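Local coordinates for membrane protein (PDB 5DL5) that probably forms a beta-barrel channel of the OprD porin family in the outer membrane of Acinetobacter baumannii, letting small solutes and antibiotics enter the cell, at residues T252-G257 with G303-Q308; G241-F246 with E272-I277; I363-V368 with S405-G410; G186-I191 with S212-E217. All coordinates share one frame; numbering follows the deposited sequence.

Contact 1 of 4, residues T252-G257 with G303-Q308; sequences TYSATG and GYDYGQ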
loop_
_atom_site.group_PDB
_atom_site.type_symbol
_atom_site.label_atom_id
_atom_site.label_comp_id
_atom_site.label_asym_id
_atom_site.label_seq_id
_atom_site.Cartn_x
_atom_site.Cartn_y
_atom_site.Cartn_z
ATOM N N THR A 252 -4.323 -17.863 -5.505
ATOM C CA THR A 252 -3.979 -17.767 -4.049
ATOM C C THR A 252 -2.779 -18.702 -3.819
ATOM O O THR A 252 -2.431 -19.466 -4.752
ATOM C CB THR A 252 -5.148 -18.294 -3.158
ATOM O OG1 THR A 252 -5.548 -19.616 -3.550
ATOM C CG2 THR A 252 -6.312 -17.414 -3.182
ATOM N N TYR A 253 -2.211 -18.708 -2.593
ATOM C CA TYR A 253 -1.042 -19.562 -2.285
ATOM C C TYR A 253 -1.224 -20.217 -0.897
ATOM O O TYR A 253 -0.729 -21.293 -0.729
ATOM C CB TYR A 253 0.249 -18.839 -2.375
ATOM C CG TYR A 253 0.288 -17.590 -1.527
ATOM C CD1 TYR A 253 -0.179 -16.409 -2.029
ATOM C CD2 TYR A 253 0.788 -17.592 -0.131
ATOM C CE1 TYR A 253 -0.137 -15.218 -1.289
ATOM C CE2 TYR A 253 0.787 -16.407 0.653
ATOM C CZ TYR A 253 0.358 -15.214 0.021
ATOM O OH TYR A 253 0.254 -13.975 0.660
ATOM N N SER A 254 -1.956 -19.659 0.062
ATOM C CA SER A 254 -2.010 -20.261 1.467
ATOM C C SER A 254 -3.297 -21.066 1.711
ATOM O O SER A 254 -3.627 -21.342 2.820
ATOM C CB SER A 254 -1.820 -19.058 2.454
ATOM O OG SER A 254 -2.946 -18.184 2.374
ATOM N N ALA A 255 -4.068 -21.470 0.683
ATOM C CA ALA A 255 -5.394 -22.055 0.912
ATOM C C ALA A 255 -5.265 -23.360 1.613
ATOM O O ALA A 255 -4.254 -24.026 1.420
ATOM C CB ALA A 255 -6.145 -22.329 -0.372
ATOM N N THR A 256 -6.264 -23.705 2.443
ATOM C CA THR A 256 -6.321 -25.101 3.038
ATOM C C THR A 256 -7.628 -25.693 2.660
ATOM O O THR A 256 -8.441 -25.046 1.956
ATOM C CB THR A 256 -6.161 -25.065 4.581
ATOM O OG1 THR A 256 -6.990 -24.029 5.162
ATOM C CG2 THR A 256 -4.739 -24.747 4.883
ATOM N N GLY A 257 -7.849 -26.923 3.113
ATOM C CA GLY A 257 -9.004 -27.667 2.714
ATOM C C GLY A 257 -8.930 -28.137 1.285
ATOM O O GLY A 257 -7.833 -28.367 0.789
ATOM N N GLY A 303 -5.294 -17.550 3.927
ATOM C CA GLY A 303 -4.794 -16.267 4.395
ATOM C C GLY A 303 -5.236 -15.054 3.579
ATOM O O GLY A 303 -6.024 -15.177 2.661
ATOM N N TYR A 304 -4.788 -13.886 3.995
ATOM C CA TYR A 304 -5.066 -12.605 3.338
ATOM C C TYR A 304 -4.101 -12.468 2.128
ATOM O O TYR A 304 -3.104 -11.733 2.182
ATOM C CB TYR A 304 -5.105 -11.443 4.304
ATOM C CG TYR A 304 -5.541 -10.161 3.656
ATOM C CD1 TYR A 304 -6.771 -10.091 3.013
ATOM C CD2 TYR A 304 -4.716 -9.022 3.559
ATOM C CE1 TYR A 304 -7.159 -8.966 2.337
ATOM C CE2 TYR A 304 -5.157 -7.838 2.955
ATOM C CZ TYR A 304 -6.340 -7.827 2.266
ATOM O OH TYR A 304 -6.834 -6.766 1.509
ATOM N N ASP A 305 -4.390 -13.230 1.055
ATOM C CA ASP A 305 -3.426 -13.447 -0.099
ATOM C C ASP A 305 -3.679 -12.249 -1.089
ATOM O O ASP A 305 -4.182 -12.454 -2.181
ATOM C CB ASP A 305 -3.670 -14.795 -0.757
ATOM C CG ASP A 305 -3.142 -15.997 0.014
ATOM O OD1 ASP A 305 -2.942 -15.941 1.242
ATOM O OD2 ASP A 305 -3.163 -17.101 -0.566
ATOM N N TYR A 306 -3.508 -11.016 -0.587
ATOM C CA TYR A 306 -3.728 -9.795 -1.342
ATOM C C TYR A 306 -2.630 -9.616 -2.422
ATOM O O TYR A 306 -1.489 -10.134 -2.355
ATOM C CB TYR A 306 -3.902 -8.568 -0.435
ATOM C CG TYR A 306 -2.573 -7.968 0.060
ATOM C CD1 TYR A 306 -1.870 -8.537 1.114
ATOM C CD2 TYR A 306 -1.982 -6.903 -0.585
ATOM C CE1 TYR A 306 -0.644 -8.031 1.548
ATOM C CE2 TYR A 306 -0.786 -6.434 -0.179
ATOM C CZ TYR A 306 -0.105 -7.010 0.865
ATOM O OH TYR A 306 1.137 -6.581 1.251
ATOM N N GLY A 307 -2.957 -8.859 -3.439
ATOM C CA GLY A 307 -1.917 -8.531 -4.422
ATOM C C GLY A 307 -1.687 -9.572 -5.464
ATOM O O GLY A 307 -0.846 -9.363 -6.287
ATOM N N GLN A 308 -2.471 -10.640 -5.542
ATOM C CA GLN A 308 -2.202 -11.726 -6.448
ATOM C C GLN A 308 -3.197 -11.727 -7.638
ATOM O O GLN A 308 -3.148 -12.642 -8.427
ATOM C CB GLN A 308 -2.365 -13.056 -5.776
ATOM C CG GLN A 308 -1.644 -13.294 -4.452
ATOM C CD GLN A 308 -0.173 -13.059 -4.562
ATOM O OE1 GLN A 308 0.398 -12.181 -3.925
ATOM N NE2 GLN A 308 0.414 -13.743 -5.395
HETATM O O HOH W 1 -0.107 -11.496 -0.396
#
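Two long loops at one mouth of the porin barrel are tied together here, the one that follows strand 233-246 and the one that follows strand 289-300. The tie is a carboxylate, that of Asp305, set against the backbone of Tyr253 and Ser254. Tyr304 and Asp305 are the centres of consecutive inverse gamma turns, and this tight chain path presents Asp305 to the other loop, with CG beside its own backbone N (chi1 -76°). OD2 takes two amide protons: that of Tyr253 N at 2.8 Å on its anti lone pair, almost perfectly straight at 177°, and that of Ser254 N at 2.9 Å on its syn lone pair. OD1 receives the hydroxyl proton of Ser254 OG at 2.5 Å, also on the syn side. Ser254 OG is in turn the acceptor for Gly303 N at 2.9 Å, so the serine hydroxyl bridges Gly303 N and the Asp305 carboxylate two residues on. Above this network the Tyr253 ring lies flat on the carboxylate, the planes only 6° apart and OD2 3.4 Å from the ring plane near its rim. Gln308 comes up at the ring's edge through CG, and a water links Tyr253 OH to Tyr306 O. Thr252 adds CB against OD2, while its hydroxyl is bonded to Tyr263. With two amides and a hydroxyl all donating to it, the Asp305 carboxylate is probably kept ionised although buried, and its planar grip, together with the stacked ring, should leave it little freedom to rotate.

Contact 2 of 4, residues G241-F246 with E272-I277; sequences GYHTKF and EKTNNI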
loop_
_atom_site.group_PDB
_atom_site.type_symbol
_atom_site.label_atom_id
_atom_site.label_comp_id
_atom_site.label_asym_id
_atom_site.label_seq_id
_atom_site.Cartn_x
_atom_site.Cartn_y
_atom_site.Cartn_z
ATOM N N GLY A 241 -10.625 -4.148 9.546
ATOM C CA GLY A 241 -10.667 -5.499 8.995
ATOM C C GLY A 241 -11.102 -5.697 7.525
ATOM O O GLY A 241 -11.652 -4.790 6.936
ATOM N N TYR A 242 -10.649 -6.810 6.938
ATOM C CA TYR A 242 -11.145 -7.192 5.609
ATOM C C TYR A 242 -11.850 -8.557 5.645
ATOM O O TYR A 242 -11.430 -9.532 6.332
ATOM C CB TYR A 242 -10.038 -7.332 4.591
ATOM C CG TYR A 242 -9.223 -6.120 4.293
ATOM C CD1 TYR A 242 -8.070 -5.860 5.009
ATOM C CD2 TYR A 242 -9.538 -5.313 3.179
ATOM C CE1 TYR A 242 -7.243 -4.778 4.654
ATOM C CE2 TYR A 242 -8.812 -4.180 2.874
ATOM C CZ TYR A 242 -7.628 -3.933 3.616
ATOM O OH TYR A 242 -6.897 -2.880 3.266
ATOM N N HIS A 243 -12.871 -8.610 4.832
ATOM C CA HIS A 243 -13.475 -9.868 4.416
ATOM C C HIS A 243 -13.264 -10.102 2.893
ATOM O O HIS A 243 -13.713 -9.279 2.080
ATOM C CB HIS A 243 -14.937 -9.829 4.789
ATOM C CG HIS A 243 -15.720 -10.968 4.244
ATOM N ND1 HIS A 243 -15.695 -12.212 4.822
ATOM C CD2 HIS A 243 -16.458 -11.092 3.112
ATOM C CE1 HIS A 243 -16.480 -13.038 4.138
ATOM N NE2 HIS A 243 -16.935 -12.384 3.081
ATOM N N THR A 244 -12.670 -11.230 2.526
ATOM C CA THR A 244 -12.389 -11.518 1.123
ATOM C C THR A 244 -12.889 -12.869 0.724
ATOM O O THR A 244 -12.614 -13.893 1.345
ATOM C CB THR A 244 -10.866 -11.491 0.851
ATOM O OG1 THR A 244 -10.340 -10.272 1.298
ATOM C CG2 THR A 244 -10.538 -11.664 -0.727
ATOM N N LYS A 245 -13.633 -12.911 -0.349
ATOM C CA LYS A 245 -14.029 -14.141 -0.976
ATOM C C LYS A 245 -13.325 -14.217 -2.319
ATOM O O LYS A 245 -13.526 -13.362 -3.231
ATOM C CB LYS A 245 -15.552 -14.229 -1.187
ATOM C CG LYS A 245 -15.934 -15.630 -1.607
ATOM C CD LYS A 245 -17.443 -15.820 -1.684
ATOM C CE LYS A 245 -17.991 -14.925 -2.808
ATOM N NZ LYS A 245 -19.148 -15.514 -3.543
ATOM N N PHE A 246 -12.483 -15.211 -2.413
ATOM C CA PHE A 246 -11.738 -15.477 -3.617
ATOM C C PHE A 246 -12.532 -16.389 -4.477
ATOM O O PHE A 246 -13.059 -17.430 -4.012
ATOM C CB PHE A 246 -10.361 -16.169 -3.298
ATOM C CG PHE A 246 -9.408 -15.289 -2.603
ATOM C CD1 PHE A 246 -8.571 -14.433 -3.326
ATOM C CD2 PHE A 246 -9.329 -15.279 -1.256
ATOM C CE1 PHE A 246 -7.665 -13.606 -2.658
ATOM C CE2 PHE A 246 -8.414 -14.470 -0.569
ATOM C CZ PHE A 246 -7.576 -13.614 -1.284
ATOM N N GLU A 272 -14.134 -21.684 -4.137
ATOM C CA GLU A 272 -14.103 -20.400 -3.424
ATOM C C GLU A 272 -13.329 -20.623 -2.080
ATOM O O GLU A 272 -13.334 -21.734 -1.504
ATOM C CB GLU A 272 -15.528 -19.825 -3.248
ATOM C CG GLU A 272 -16.178 -19.520 -4.599
ATOM C CD GLU A 272 -17.330 -18.540 -4.550
ATOM O OE1 GLU A 272 -18.278 -18.703 -3.751
ATOM O OE2 GLU A 272 -17.306 -17.579 -5.358
ATOM N N LYS A 273 -12.603 -19.615 -1.659
ATOM C CA LYS A 273 -11.890 -19.615 -0.373
ATOM C C LYS A 273 -12.172 -18.249 0.235
ATOM O O LYS A 273 -12.377 -17.276 -0.507
ATOM C CB LYS A 273 -10.400 -19.839 -0.618
ATOM C CG LYS A 273 -9.967 -21.184 -1.195
ATOM C CD LYS A 273 -10.231 -22.403 -0.266
ATOM C CE LYS A 273 -9.980 -23.695 -1.037
ATOM N NZ LYS A 273 -10.187 -24.858 -0.168
ATOM N N THR A 274 -12.275 -18.222 1.552
ATOM C CA THR A 274 -12.661 -17.063 2.298
ATOM C C THR A 274 -11.653 -16.777 3.371
ATOM O O THR A 274 -11.203 -17.696 4.076
ATOM C CB THR A 274 -14.051 -17.324 2.918
ATOM O OG1 THR A 274 -14.999 -17.257 1.872
ATOM C CG2 THR A 274 -14.488 -16.167 3.921
ATOM N N ASN A 275 -11.353 -15.500 3.527
ATOM C CA ASN A 275 -10.449 -14.980 4.569
ATOM C C ASN A 275 -11.221 -13.916 5.262
ATOM O O ASN A 275 -11.858 -13.094 4.594
ATOM C CB ASN A 275 -9.273 -14.247 3.973
ATOM C CG ASN A 275 -8.346 -13.633 4.995
ATOM O OD1 ASN A 275 -8.335 -12.389 5.166
ATOM N ND2 ASN A 275 -7.558 -14.493 5.701
ATOM N N ASN A 276 -11.164 -13.907 6.571
ATOM C CA ASN A 276 -11.367 -12.676 7.372
ATOM C C ASN A 276 -10.049 -12.322 8.127
ATOM O O ASN A 276 -9.410 -13.176 8.725
ATOM C CB ASN A 276 -12.478 -12.850 8.413
ATOM C CG ASN A 276 -13.792 -13.195 7.759
ATOM O OD1 ASN A 276 -14.386 -12.375 7.113
ATOM N ND2 ASN A 276 -14.159 -14.411 7.790
ATOM N N ILE A 277 -9.650 -11.074 8.054
ATOM C CA ILE A 277 -8.484 -10.550 8.791
ATOM C C ILE A 277 -8.972 -9.279 9.462
ATOM O O ILE A 277 -9.570 -8.390 8.866
ATOM C CB ILE A 277 -7.236 -10.419 7.938
ATOM C CG1 ILE A 277 -6.030 -10.033 8.823
ATOM C CG2 ILE A 277 -7.479 -9.485 6.770
ATOM C CD1 ILE A 277 -4.716 -10.055 8.071
HETATM O O HOH W 2 -9.898 -10.647 3.980
#
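His243 leaves its strand with CG anti to the backbone N (chi1 171°), which lays the imidazole alongside Asn276 on the adjacent antiparallel strand. Its CB already meets Asn276 OD1 at 3.5 Å, and CG passes the same oxygen. ND1 then donates to OD1 at 2.6 Å; the acceptor lies in the ring plane, but ND1 stands above the plane of the amide carbonyl. Farther out, CE1 rests against the methyl CG2 of Thr274 at 3.7 Å. His243 and Asn276 thus form a cross-strand couple on a non-hydrogen-bonded pair. On the same face Lys245 runs over Thr274 and bends at chi3 and chi4 to bring NZ to the carboxylate of Glu272, a salt bridge whose two bonds are weak, with NZ 3.3 Å from OE2. Between the side-chain rows the backbones are joined in regular pairs, the straightest bond being Thr244 N to Asn275 O at 2.9 Å and 177°. The other face carries Tyr242, Thr244 and Phe246 with Lys273, Asn275 and Ile277. There Tyr242 CB packs on Ile277 CG2 at 4.0 Å, and a water joins Thr244 OG1 to Asn275 OD1, and Asn275 ND2 donates to Val302 O. Strands 233-246 and 273-286 are barrel neighbours; the axes of the two segments approach to 4.8 Å. Strand 216-229 flanks the first and strand 289-300 the second. The Tyr242 face is probably the lumenal one, since the 303-308 loop folds over it and stacks the ring of Tyr304 on that of Tyr242.

Contact 3 of 4, residues I363-V368 with S405-G410; sequences IKVRNV and SDAYQG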
loop_
_atom_site.group_PDB
_atom_site.type_symbol
_atom_site.label_atom_id
_atom_site.label_comp_id
_atom_site.label_asym_id
_atom_site.label_seq_id
_atom_site.Cartn_x
_atom_site.Cartn_y
_atom_site.Cartn_z
ATOM N N ILE A 363 0.091 -20.352 12.220
ATOM C CA ILE A 363 0.031 -20.290 10.760
ATOM C C ILE A 363 -0.080 -21.719 10.254
ATOM O O ILE A 363 0.733 -22.635 10.643
ATOM C CB ILE A 363 1.293 -19.717 10.156
ATOM C CG1 ILE A 363 1.549 -18.327 10.640
ATOM C CG2 ILE A 363 1.180 -19.811 8.603
ATOM C CD1 ILE A 363 3.008 -17.923 10.446
ATOM N N LYS A 364 -1.142 -21.925 9.455
ATOM C CA LYS A 364 -1.385 -23.193 8.778
ATOM C C LYS A 364 -0.689 -23.249 7.442
ATOM O O LYS A 364 -0.928 -22.414 6.632
ATOM C CB LYS A 364 -2.865 -23.446 8.465
ATOM C CG LYS A 364 -3.744 -23.782 9.639
ATOM C CD LYS A 364 -5.046 -24.397 9.148
ATOM C CE LYS A 364 -6.080 -24.352 10.279
ATOM N NZ LYS A 364 -7.385 -25.031 9.893
ATOM N N VAL A 365 0.104 -24.270 7.214
ATOM C CA VAL A 365 0.782 -24.450 5.937
ATOM C C VAL A 365 0.321 -25.819 5.514
ATOM O O VAL A 365 0.437 -26.842 6.264
ATOM C CB VAL A 365 2.301 -24.512 6.105
ATOM C CG1 VAL A 365 2.945 -24.763 4.757
ATOM C CG2 VAL A 365 2.865 -23.228 6.754
ATOM N N ARG A 366 -0.306 -25.824 4.332
ATOM C CA ARG A 366 -1.179 -26.857 3.896
ATOM C C ARG A 366 -0.419 -28.149 3.833
ATOM O O ARG A 366 0.634 -28.159 3.236
ATOM C CB ARG A 366 -1.673 -26.478 2.431
ATOM C CG ARG A 366 -2.577 -27.606 1.852
ATOM C CD ARG A 366 -3.202 -27.136 0.531
ATOM N NE ARG A 366 -2.137 -27.136 -0.472
ATOM C CZ ARG A 366 -1.792 -28.218 -1.185
ATOM N NH1 ARG A 366 -2.479 -29.347 -1.100
ATOM N NH2 ARG A 366 -0.789 -28.140 -2.055
ATOM N N ASN A 367 -0.936 -29.224 4.408
ATOM C CA ASN A 367 -0.264 -30.550 4.459
ATOM C C ASN A 367 1.092 -30.625 5.209
ATOM O O ASN A 367 1.817 -31.628 5.027
ATOM C CB ASN A 367 -0.030 -31.156 3.047
ATOM C CG ASN A 367 -1.299 -31.603 2.371
ATOM O OD1 ASN A 367 -2.296 -31.921 3.039
ATOM N ND2 ASN A 367 -1.276 -31.615 1.027
ATOM N N VAL A 368 1.471 -29.561 5.956
ATOM C CA VAL A 368 2.714 -29.575 6.718
ATOM C C VAL A 368 2.429 -29.393 8.208
ATOM O O VAL A 368 2.851 -30.206 8.926
ATOM C CB VAL A 368 3.764 -28.567 6.186
ATOM C CG1 VAL A 368 5.040 -28.598 7.042
ATOM C CG2 VAL A 368 4.103 -28.886 4.713
ATOM N N SER A 405 9.551 -20.157 11.273
ATOM C CA SER A 405 9.822 -21.630 11.401
ATOM C C SER A 405 10.157 -22.309 10.053
ATOM O O SER A 405 10.001 -21.735 8.941
ATOM C CB SER A 405 8.694 -22.438 12.116
ATOM O OG SER A 405 7.470 -22.017 11.821
ATOM N N ASP A 406 10.599 -23.530 10.154
ATOM C CA ASP A 406 11.018 -24.341 8.984
ATOM C C ASP A 406 9.948 -24.451 7.871
ATOM O O ASP A 406 10.312 -24.416 6.663
ATOM C CB ASP A 406 11.324 -25.774 9.406
ATOM C CG ASP A 406 12.451 -25.841 10.321
ATOM O OD1 ASP A 406 13.169 -24.828 10.322
ATOM O OD2 ASP A 406 12.676 -26.900 10.999
ATOM N N ALA A 407 8.670 -24.515 8.307
ATOM C CA ALA A 407 7.534 -24.734 7.447
ATOM C C ALA A 407 7.125 -23.464 6.664
ATOM O O ALA A 407 6.312 -23.548 5.824
ATOM C CB ALA A 407 6.384 -25.204 8.345
ATOM N N TYR A 408 7.632 -22.290 7.033
ATOM C CA TYR A 408 7.282 -20.986 6.479
ATOM C C TYR A 408 8.505 -20.248 5.992
ATOM O O TYR A 408 8.762 -19.084 6.341
ATOM C CB TYR A 408 6.548 -20.151 7.518
ATOM C CG TYR A 408 5.538 -19.110 7.087
ATOM C CD1 TYR A 408 4.419 -19.442 6.281
ATOM C CD2 TYR A 408 5.638 -17.803 7.539
ATOM C CE1 TYR A 408 3.375 -18.488 5.915
ATOM C CE2 TYR A 408 4.681 -16.858 7.139
ATOM C CZ TYR A 408 3.511 -17.239 6.365
ATOM O OH TYR A 408 2.669 -16.186 6.103
ATOM N N GLN A 409 9.173 -20.888 5.077
ATOM C CA GLN A 409 10.370 -20.375 4.436
ATOM C C GLN A 409 9.909 -20.059 2.993
ATOM O O GLN A 409 9.347 -19.013 2.775
ATOM C CB GLN A 409 11.546 -21.380 4.524
ATOM C CG GLN A 409 12.114 -21.586 5.941
ATOM C CD GLN A 409 12.611 -20.308 6.621
ATOM O OE1 GLN A 409 13.483 -19.566 6.079
ATOM N NE2 GLN A 409 12.124 -20.088 7.872
ATOM N N GLY A 410 10.062 -20.997 2.066
ATOM C CA GLY A 410 9.712 -20.800 0.671
ATOM C C GLY A 410 8.197 -20.621 0.510
ATOM O O GLY A 410 7.773 -19.920 -0.393
#
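Apolar contacts carry this meeting of a strand end with a loop. The most specific of them is a CH-pi interaction: Ile363 reaches out with CG1 beside its backbone N (chi1 -60°) and sets its CD1 over one face of the Tyr408 ring, 4.0 Å from the centroid and 19° off the normal. CD1 leans toward the CD2-CE2 side, while the other branch, CG2, meets CE1 at 3.7 Å, so the two methyls of one isoleucine span the ring from its CD2-CE2 side to CE1. The aliphatic contacts follow farther along. Val365 CG2 lies 4.1 Å from Tyr408 CD1, approaching the ring obliquely, and 4.3 Å from Ala407 CB; both its methyls also rest on the carbonyl oxygen Ala407 O. Val368 closes the row with CG1 3.9 Å from Ala407 CB. Hydrogen bonds act within each segment and shape the two surfaces. Val368 N bonds to Val365 O at 2.9 Å, folding the chain so that both valines face the loop. In the loop a type I beta turn runs from Ser405 to Tyr408, and Ser405 O accepts from both Tyr408 N and Gln409 NE2. Strand 371-384, which pairs with strand 351-365 on one side and strand 394-404 on the other, contributes Ala372 beside Ile363 and Glu374 beside Tyr408, whose ring also meets that of Tyr412. A tight hairpin turn after strand 351-365 thus packs against the longer loop after strand 394-404, two strands farther round, at the rim of this porin-family barrel.

Contact 4 of 4, residues G186-I191 with S212-E217; sequences GLDRAI and SKNALE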
loop_
_atom_site.group_PDB
_atom_site.type_symbol
_atom_site.label_atom_id
_atom_site.label_comp_id
_atom_site.label_asym_id
_atom_site.label_seq_id
_atom_site.Cartn_x
_atom_site.Cartn_y
_atom_site.Cartn_z
ATOM N N GLY A 186 -3.177 -9.332 -16.215
ATOM C CA GLY A 186 -3.990 -8.091 -16.399
ATOM C C GLY A 186 -5.226 -8.039 -15.527
ATOM O O GLY A 186 -5.602 -9.039 -15.008
ATOM N N LEU A 187 -5.794 -6.857 -15.289
ATOM C CA LEU A 187 -7.101 -6.754 -14.650
ATOM C C LEU A 187 -8.258 -7.010 -15.640
ATOM O O LEU A 187 -8.278 -6.436 -16.774
ATOM C CB LEU A 187 -7.161 -5.332 -14.115
ATOM C CG LEU A 187 -8.396 -5.026 -13.252
ATOM C CD1 LEU A 187 -8.798 -6.008 -12.117
ATOM C CD2 LEU A 187 -8.312 -3.599 -12.778
ATOM N N ASP A 188 -9.273 -7.725 -15.236
ATOM C CA ASP A 188 -10.524 -7.831 -16.035
ATOM C C ASP A 188 -11.431 -6.576 -15.679
ATOM O O ASP A 188 -11.480 -5.644 -16.422
ATOM C CB ASP A 188 -11.204 -9.190 -15.782
ATOM C CG ASP A 188 -12.456 -9.436 -16.730
ATOM O OD1 ASP A 188 -12.885 -8.509 -17.427
ATOM O OD2 ASP A 188 -13.037 -10.553 -16.727
ATOM N N ARG A 189 -12.073 -6.512 -14.499
ATOM C CA ARG A 189 -12.980 -5.386 -14.184
ATOM C C ARG A 189 -13.028 -5.358 -12.679
ATOM O O ARG A 189 -13.632 -6.270 -12.057
ATOM C CB ARG A 189 -14.426 -5.645 -14.729
ATOM C CG ARG A 189 -15.422 -4.505 -14.519
ATOM C CD ARG A 189 -16.844 -4.805 -14.938
ATOM N NE ARG A 189 -17.376 -5.852 -14.051
ATOM C CZ ARG A 189 -18.383 -6.653 -14.370
ATOM N NH1 ARG A 189 -19.048 -6.509 -15.525
ATOM N NH2 ARG A 189 -18.724 -7.639 -13.568
ATOM N N ALA A 190 -12.578 -4.281 -12.126
ATOM C CA ALA A 190 -12.760 -4.035 -10.711
ATOM C C ALA A 190 -13.769 -2.904 -10.433
ATOM O O ALA A 190 -13.540 -1.781 -10.883
ATOM C CB ALA A 190 -11.397 -3.687 -10.094
ATOM N N ILE A 191 -14.870 -3.196 -9.726
ATOM C CA ILE A 191 -15.864 -2.236 -9.376
ATOM C C ILE A 191 -15.627 -1.970 -7.867
ATOM O O ILE A 191 -15.549 -2.941 -7.095
ATOM C CB ILE A 191 -17.290 -2.760 -9.601
ATOM C CG1 ILE A 191 -17.753 -3.048 -11.097
ATOM C CG2 ILE A 191 -18.334 -1.841 -9.023
ATOM C CD1 ILE A 191 -16.921 -2.384 -12.021
ATOM N N SER A 212 -14.317 -7.721 -8.109
ATOM C CA SER A 212 -13.416 -7.821 -9.215
ATOM C C SER A 212 -13.725 -9.091 -9.891
ATOM O O SER A 212 -13.591 -10.167 -9.293
ATOM C CB SER A 212 -12.030 -7.862 -8.749
ATOM O OG SER A 212 -11.102 -7.897 -9.882
ATOM N N LYS A 213 -14.063 -8.975 -11.162
ATOM C CA LYS A 213 -14.743 -10.051 -11.927
ATOM C C LYS A 213 -13.774 -11.232 -12.090
ATOM O O LYS A 213 -12.590 -11.083 -12.372
ATOM C CB LYS A 213 -15.282 -9.520 -13.302
ATOM C CG LYS A 213 -15.744 -10.620 -14.347
ATOM C CD LYS A 213 -16.386 -10.059 -15.608
ATOM C CE LYS A 213 -17.130 -11.089 -16.519
ATOM N NZ LYS A 213 -18.641 -11.049 -16.560
ATOM N N ASN A 214 -14.300 -12.418 -11.824
ATOM C CA ASN A 214 -13.539 -13.640 -11.845
ATOM C C ASN A 214 -12.415 -13.736 -10.875
ATOM O O ASN A 214 -11.545 -14.613 -11.058
ATOM C CB ASN A 214 -13.016 -13.907 -13.271
ATOM C CG ASN A 214 -14.168 -14.132 -14.242
ATOM O OD1 ASN A 214 -15.170 -14.746 -13.873
ATOM N ND2 ASN A 214 -14.099 -13.547 -15.390
ATOM N N ALA A 215 -12.352 -12.850 -9.877
ATOM C CA ALA A 215 -11.178 -12.817 -9.036
ATOM C C ALA A 215 -11.559 -12.873 -7.517
ATOM O O ALA A 215 -11.313 -13.842 -6.865
ATOM C CB ALA A 215 -10.410 -11.564 -9.294
ATOM N N LEU A 216 -12.241 -11.852 -7.006
ATOM C CA LEU A 216 -12.556 -11.800 -5.658
ATOM C C LEU A 216 -13.538 -10.684 -5.354
ATOM O O LEU A 216 -13.657 -9.737 -6.147
ATOM C CB LEU A 216 -11.306 -11.553 -4.810
ATOM C CG LEU A 216 -10.407 -10.330 -5.100
ATOM C CD1 LEU A 216 -10.676 -9.153 -4.190
ATOM C CD2 LEU A 216 -8.984 -10.710 -4.767
ATOM N N GLU A 217 -14.139 -10.809 -4.191
ATOM C CA GLU A 217 -14.980 -9.821 -3.556
ATOM C C GLU A 217 -14.331 -9.490 -2.250
ATOM O O GLU A 217 -13.811 -10.391 -1.548
ATOM C CB GLU A 217 -16.446 -10.336 -3.380
ATOM C CG GLU A 217 -17.030 -10.776 -4.698
ATOM C CD GLU A 217 -18.407 -11.475 -4.598
ATOM O OE1 GLU A 217 -18.779 -12.138 -3.548
ATOM O OE2 GLU A 217 -19.096 -11.397 -5.654
HETATM O O HOH W 3 -11.285 -8.656 -12.489
#
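A water oxygen held by three hydrogen bonds joins the two segments: it accepts from Arg189 N at 3.0 Å, donates to Lys213 O at 2.8 Å and shares a third bond with Ser212 OG at 2.7 Å. Ser212 directs its hydroxyl there with OG anti to the backbone N (chi1 -177°), and the same OG touches the methyl CD1 of Leu187. One direct bond crosses as well, Lys213 N to Arg189 O at 2.9 Å, with the donor in the plane of the carbonyl and a nearly straight N-H (163°). Ala190 and Ser212 pair next to it as an antiparallel non-hydrogen-bonded couple. Within the second segment Ala215 and Leu216 both lie opposite Ser212, a classic beta bulge in the tight turn between strands 203-212 and 216-229, and Ser212 O accepts from both their amides. Outside this backbone frame the long side chains cross. The methylenes of Lys213 pass obliquely between neighbours: CD lies over one face of the Arg189 guanidinium, 3.9 Å from NH2 and toward the rim, and also packs on Asp188 OD2 at 3.6 Å. Leu187 N, from the loop leading into strand 190-200, is bound by Asp179. Lys213 NZ comes within 4.5 Å of Arg189 NH2, two like charges near each other, while Asp188 OD2, 5.6 Å from Lys213 NZ, is too far for a salt bridge but may offset part of the repulsion; the contact therefore probably rests mainly on its backbone and water bonds, with the charged chains contributing chiefly their aliphatic lengths.

Overall arrangement
All four contacts belong to the end of the barrel that bears its long loops, which in porins faces the outside of the cell. Contacts 1 and 2 are the closest couple, centres about 9 Å apart and interleaved in sequence; Lys273 NZ of contact 2 reaches Thr256 O of contact 1 at 2.8 Å. Contact 4 borders contact 2 through adjacent strands 216-229 and 233-246, where Leu216 packs on Phe246 and Lys245 makes a weak ion pair with Glu217. Contact 3 touches contact 1, Arg366 CD meeting Ala255 O, but its nearest atoms lie about 17 Å from contact 4. Bound C8E detergent lies about 8 Å from the Tyr253 side chain and, at contact 3, about 9 Å from that of Tyr408.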